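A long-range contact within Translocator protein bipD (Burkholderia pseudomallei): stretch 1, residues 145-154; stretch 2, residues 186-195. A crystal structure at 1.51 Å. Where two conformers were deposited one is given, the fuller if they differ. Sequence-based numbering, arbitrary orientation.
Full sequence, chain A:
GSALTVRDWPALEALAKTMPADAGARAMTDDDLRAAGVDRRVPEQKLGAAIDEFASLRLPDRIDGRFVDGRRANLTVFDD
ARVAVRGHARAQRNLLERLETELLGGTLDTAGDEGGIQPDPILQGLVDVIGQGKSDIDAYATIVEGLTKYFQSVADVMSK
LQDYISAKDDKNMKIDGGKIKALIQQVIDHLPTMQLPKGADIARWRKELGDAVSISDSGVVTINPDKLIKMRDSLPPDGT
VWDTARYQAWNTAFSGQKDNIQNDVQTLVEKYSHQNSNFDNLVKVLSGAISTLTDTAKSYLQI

Stretch 1, residues 145-154: EGLTKYFQSV
Stretch 2 (186-195) QVIDHLPTMQ

How do the two backbones run past each other? Residues 145-154 are helical throughout, part of a longer helix, with phi/psi near -65/-42 and regular i to i+4 bonds such as Tyr 150 N to Gly 146 O at 2.9 Å. The second stretch enters as the last part of a helix, makes a turn at His 190 (phi/psi -123/26), passes through Leu 191 (-57/136) and Pro 192 (-62/146), and is extended by Met 194 (-133/147). His 190 N donates to Val 187 O at 3.1 Å. The register is antiparallel in sequence: CA to CA, Ser 153 lies 6.6 Å from Val 187, Tyr 150 6.4 Å from Leu 191, and Gly 146 5.7 Å from Pro 192.

What does the lack of a side chain at Gly 146 make room for? Without a side chain, the helix surface is low here, and Met 194 occupies the space: its SD lies 3.8 Å from Gly 146 CA, and an ideal CB on Gly 146 would fall 2.4 Å from that sulfur, a clash. Met 194 points its CB toward the helix with chi1 m (-65°), chi2 between wells at 136° and chi3 m (-82°). Leu 147 points its CB away, yet with chi1 -89° and chi2 -72° its end comes back, placing CD2 3.6 Å from Met 194 SD.

What does Pro 192 rest on? Its CB points toward the helix, and the ring, puckered C-gamma exo, lies over about one turn of it. Pro 192 CG is 3.5 Å from Gly 146 O and 4.0 Å from Tyr 150 N, so it packs beside a backbone hydrogen bond already made within the helix. Lys 149 (chi1 t, chi2 p, then t, t) adds its CG at 4.0 Å from Pro 192 CG, while the end of its side chain leads away. Tyr 150 CB reaches Pro 192 CD at 4.3 Å.

How is the other end of the contact closed? Tyr 150 (chi1 158°, chi2 62°) meets Leu 191 (m, t) obliquely, Tyr 150 CD1 to Leu 191 CD2 being 3.5 Å. Ser 153, in the p rotamer, donates from OG to Tyr 150 O at 2.7 Å, within its own helix; the same Ser 153 OG lies 3.5 Å from CG1 of Val 187 (chi1 t), whose CB points toward the first helix. No hydrogen bond crosses between the stretches, so packing alone joins them, burying 358 Å² over both sides.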

# COMPACT_ATOMS: atom_id res chain seq x y z
N GLU A 145 -12.71 2.52 -23.81
CA GLU A 145 -14.09 2.64 -24.34
C GLU A 145 -14.23 3.89 -25.20
O GLU A 145 -14.72 3.83 -26.31
CB GLU A 145 -15.13 2.74 -23.21
CG GLU A 145 -16.53 3.37 -23.58
CD GLU A 145 -17.38 2.49 -24.45
OE1 GLU A 145 -18.48 2.92 -24.87
OE2 GLU A 145 -16.95 1.35 -24.70
N GLY A 146 -13.79 5.01 -24.67
CA GLY A 146 -13.94 6.28 -25.38
C GLY A 146 -13.11 6.34 -26.64
O GLY A 146 -13.56 6.77 -27.71
N LEU A 147 -11.86 5.91 -26.54
CA LEU A 147 -11.00 5.93 -27.71
C LEU A 147 -11.51 4.95 -28.77
O LEU A 147 -11.38 5.21 -29.96
CB LEU A 147 -9.55 5.68 -27.33
CG LEU A 147 -8.73 6.95 -26.98
CD1 LEU A 147 -8.43 7.80 -28.20
CD2 LEU A 147 -9.42 7.82 -25.92
N THR A 148 -12.08 3.82 -28.34
CA THR A 148 -12.59 2.88 -29.31
C THR A 148 -13.86 3.42 -29.97
O THR A 148 -14.10 3.21 -31.15
CB THR A 148 -12.82 1.48 -28.69
OG1 THR A 148 -11.58 1.02 -28.13
CG2 THR A 148 -13.32 0.48 -29.74
N LYS A 149 -14.69 4.13 -29.20
CA LYS A 149 -15.82 4.81 -29.81
C LYS A 149 -15.39 5.83 -30.86
O LYS A 149 -15.98 5.93 -31.95
CB LYS A 149 -16.66 5.47 -28.72
CG LYS A 149 -17.80 6.25 -29.27
CD LYS A 149 -18.87 5.44 -29.94
CE LYS A 149 -20.16 6.26 -30.02
NZ LYS A 149 -21.11 5.74 -31.01
N TYR A 150 -14.38 6.62 -30.53
CA TYR A 150 -13.77 7.53 -31.50
C TYR A 150 -13.31 6.82 -32.76
O TYR A 150 -13.61 7.20 -33.87
CB TYR A 150 -12.61 8.24 -30.84
CG TYR A 150 -11.54 8.83 -31.75
CD1 TYR A 150 -11.82 9.85 -32.66
CD2 TYR A 150 -10.22 8.43 -31.63
CE1 TYR A 150 -10.83 10.40 -33.43
CE2 TYR A 150 -9.22 8.98 -32.41
CZ TYR A 150 -9.52 9.98 -33.31
OH TYR A 150 -8.52 10.55 -34.06
N PHE A 151 -12.57 5.73 -32.53
CA PHE A 151 -11.98 4.92 -33.61
C PHE A 151 -13.10 4.41 -34.51
O PHE A 151 -12.99 4.47 -35.72
CB PHE A 151 -11.19 3.79 -32.94
CG PHE A 151 -10.22 3.05 -33.83
CD1 PHE A 151 -9.35 3.70 -34.69
CD2 PHE A 151 -10.12 1.65 -33.69
CE1 PHE A 151 -8.40 2.99 -35.43
CE2 PHE A 151 -9.16 0.95 -34.40
CZ PHE A 151 -8.32 1.61 -35.28
N GLN A 152 -14.19 3.93 -33.88
CA GLN A 152 -15.39 3.48 -34.54
C GLN A 152 -16.03 4.57 -35.36
O GLN A 152 -16.46 4.35 -36.49
CB GLN A 152 -16.38 2.88 -33.53
CG GLN A 152 -17.64 2.26 -34.08
CD GLN A 152 -18.45 1.57 -32.98
OE1 GLN A 152 -18.16 1.71 -31.80
NE2 GLN A 152 -19.44 0.79 -33.36
N SER A 153 -16.11 5.77 -34.78
CA SER A 153 -16.78 6.87 -35.47
C SER A 153 -15.98 7.32 -36.69
O SER A 153 -16.55 7.75 -37.70
CB SER A 153 -17.03 8.05 -34.50
OG SER A 153 -15.82 8.71 -34.16
N VAL A 154 -14.65 7.19 -36.63
CA VAL A 154 -13.79 7.49 -37.78
C VAL A 154 -13.99 6.42 -38.86
O VAL A 154 -14.17 6.71 -40.02
CB VAL A 154 -12.32 7.63 -37.37
CG1 VAL A 154 -11.42 7.82 -38.59
CG2 VAL A 154 -12.12 8.79 -36.37
N GLN A 186 -19.13 16.49 -38.25
CA GLN A 186 -20.07 15.81 -37.33
C GLN A 186 -19.33 14.91 -36.33
O GLN A 186 -19.64 14.87 -35.16
CB GLN A 186 -21.08 15.05 -38.16
CG GLN A 186 -22.26 14.49 -37.47
CD GLN A 186 -23.32 14.03 -38.47
OE1 GLN A 186 -23.06 13.23 -39.40
NE2 GLN A 186 -24.55 14.53 -38.29
N VAL A 187 -18.31 14.22 -36.81
CA VAL A 187 -17.47 13.46 -35.91
C VAL A 187 -16.71 14.35 -34.93
O VAL A 187 -16.66 14.09 -33.76
CB VAL A 187 -16.50 12.56 -36.71
CG1 VAL A 187 -15.54 11.82 -35.75
CG2 VAL A 187 -17.32 11.59 -37.59
N ILE A 188 -16.08 15.39 -35.44
CA ILE A 188 -15.30 16.29 -34.58
C ILE A 188 -16.20 16.86 -33.48
O ILE A 188 -15.81 16.94 -32.30
CB ILE A 188 -14.67 17.43 -35.43
CG1 ILE A 188 -13.59 16.91 -36.38
CG2 ILE A 188 -14.09 18.55 -34.51
CD1 ILE A 188 -13.03 17.96 -37.35
N ASP A 189 -17.41 17.23 -33.87
CA ASP A 189 -18.36 17.85 -32.94
C ASP A 189 -18.87 16.94 -31.86
O ASP A 189 -19.37 17.40 -30.84
CB ASP A 189 -19.57 18.42 -33.69
CG ASP A 189 -19.23 19.65 -34.50
OD1 ASP A 189 -20.04 20.01 -35.35
OD2 ASP A 189 -18.15 20.23 -34.31
N HIS A 190 -18.73 15.63 -32.04
CA HIS A 190 -19.28 14.70 -31.08
C HIS A 190 -18.26 13.75 -30.50
O HIS A 190 -18.60 12.67 -30.00
CB HIS A 190 -20.46 13.98 -31.70
CG HIS A 190 -21.57 14.90 -32.09
ND1 HIS A 190 -22.52 15.35 -31.19
CD2 HIS A 190 -21.88 15.47 -33.28
CE1 HIS A 190 -23.37 16.15 -31.82
NE2 HIS A 190 -23.01 16.24 -33.08
N LEU A 191 -17.00 14.17 -30.51
CA LEU A 191 -15.95 13.33 -29.93
C LEU A 191 -16.26 13.01 -28.47
O LEU A 191 -16.68 13.88 -27.69
CB LEU A 191 -14.58 13.99 -30.05
CG LEU A 191 -14.04 14.06 -31.48
CD1 LEU A 191 -12.80 14.96 -31.55
CD2 LEU A 191 -13.75 12.66 -32.05
N PRO A 192 -16.07 11.74 -28.07
CA PRO A 192 -16.29 11.33 -26.68
C PRO A 192 -15.36 12.04 -25.73
O PRO A 192 -14.24 12.36 -26.08
CB PRO A 192 -15.94 9.83 -26.69
CG PRO A 192 -15.71 9.48 -28.03
CD PRO A 192 -15.54 10.66 -28.90
N THR A 193 -15.84 12.32 -24.53
CA THR A 193 -14.97 12.78 -23.46
C THR A 193 -15.01 11.75 -22.35
O THR A 193 -15.96 10.97 -22.24
CB THR A 193 -15.39 14.16 -22.95
OG1 THR A 193 -16.66 14.04 -22.32
CG2 THR A 193 -15.46 15.13 -24.09
N MET A 194 -13.96 11.71 -21.54
CA MET A 194 -13.84 10.71 -20.51
C MET A 194 -13.43 11.40 -19.22
O MET A 194 -12.73 12.40 -19.26
CB MET A 194 -12.79 9.68 -20.93
CG MET A 194 -13.18 8.86 -22.18
SD MET A 194 -11.81 8.66 -23.35
CE MET A 194 -11.92 10.21 -24.23
N GLN A 195 -13.90 10.88 -18.10
CA GLN A 195 -13.54 11.43 -16.81
C GLN A 195 -12.71 10.39 -16.09
O GLN A 195 -13.15 9.27 -15.89
CB GLN A 195 -14.81 11.73 -16.00
CG GLN A 195 -14.54 12.16 -14.58
CD GLN A 195 -13.81 13.47 -14.50
OE1 GLN A 195 -14.28 14.48 -15.04
NE2 GLN A 195 -12.65 13.48 -13.84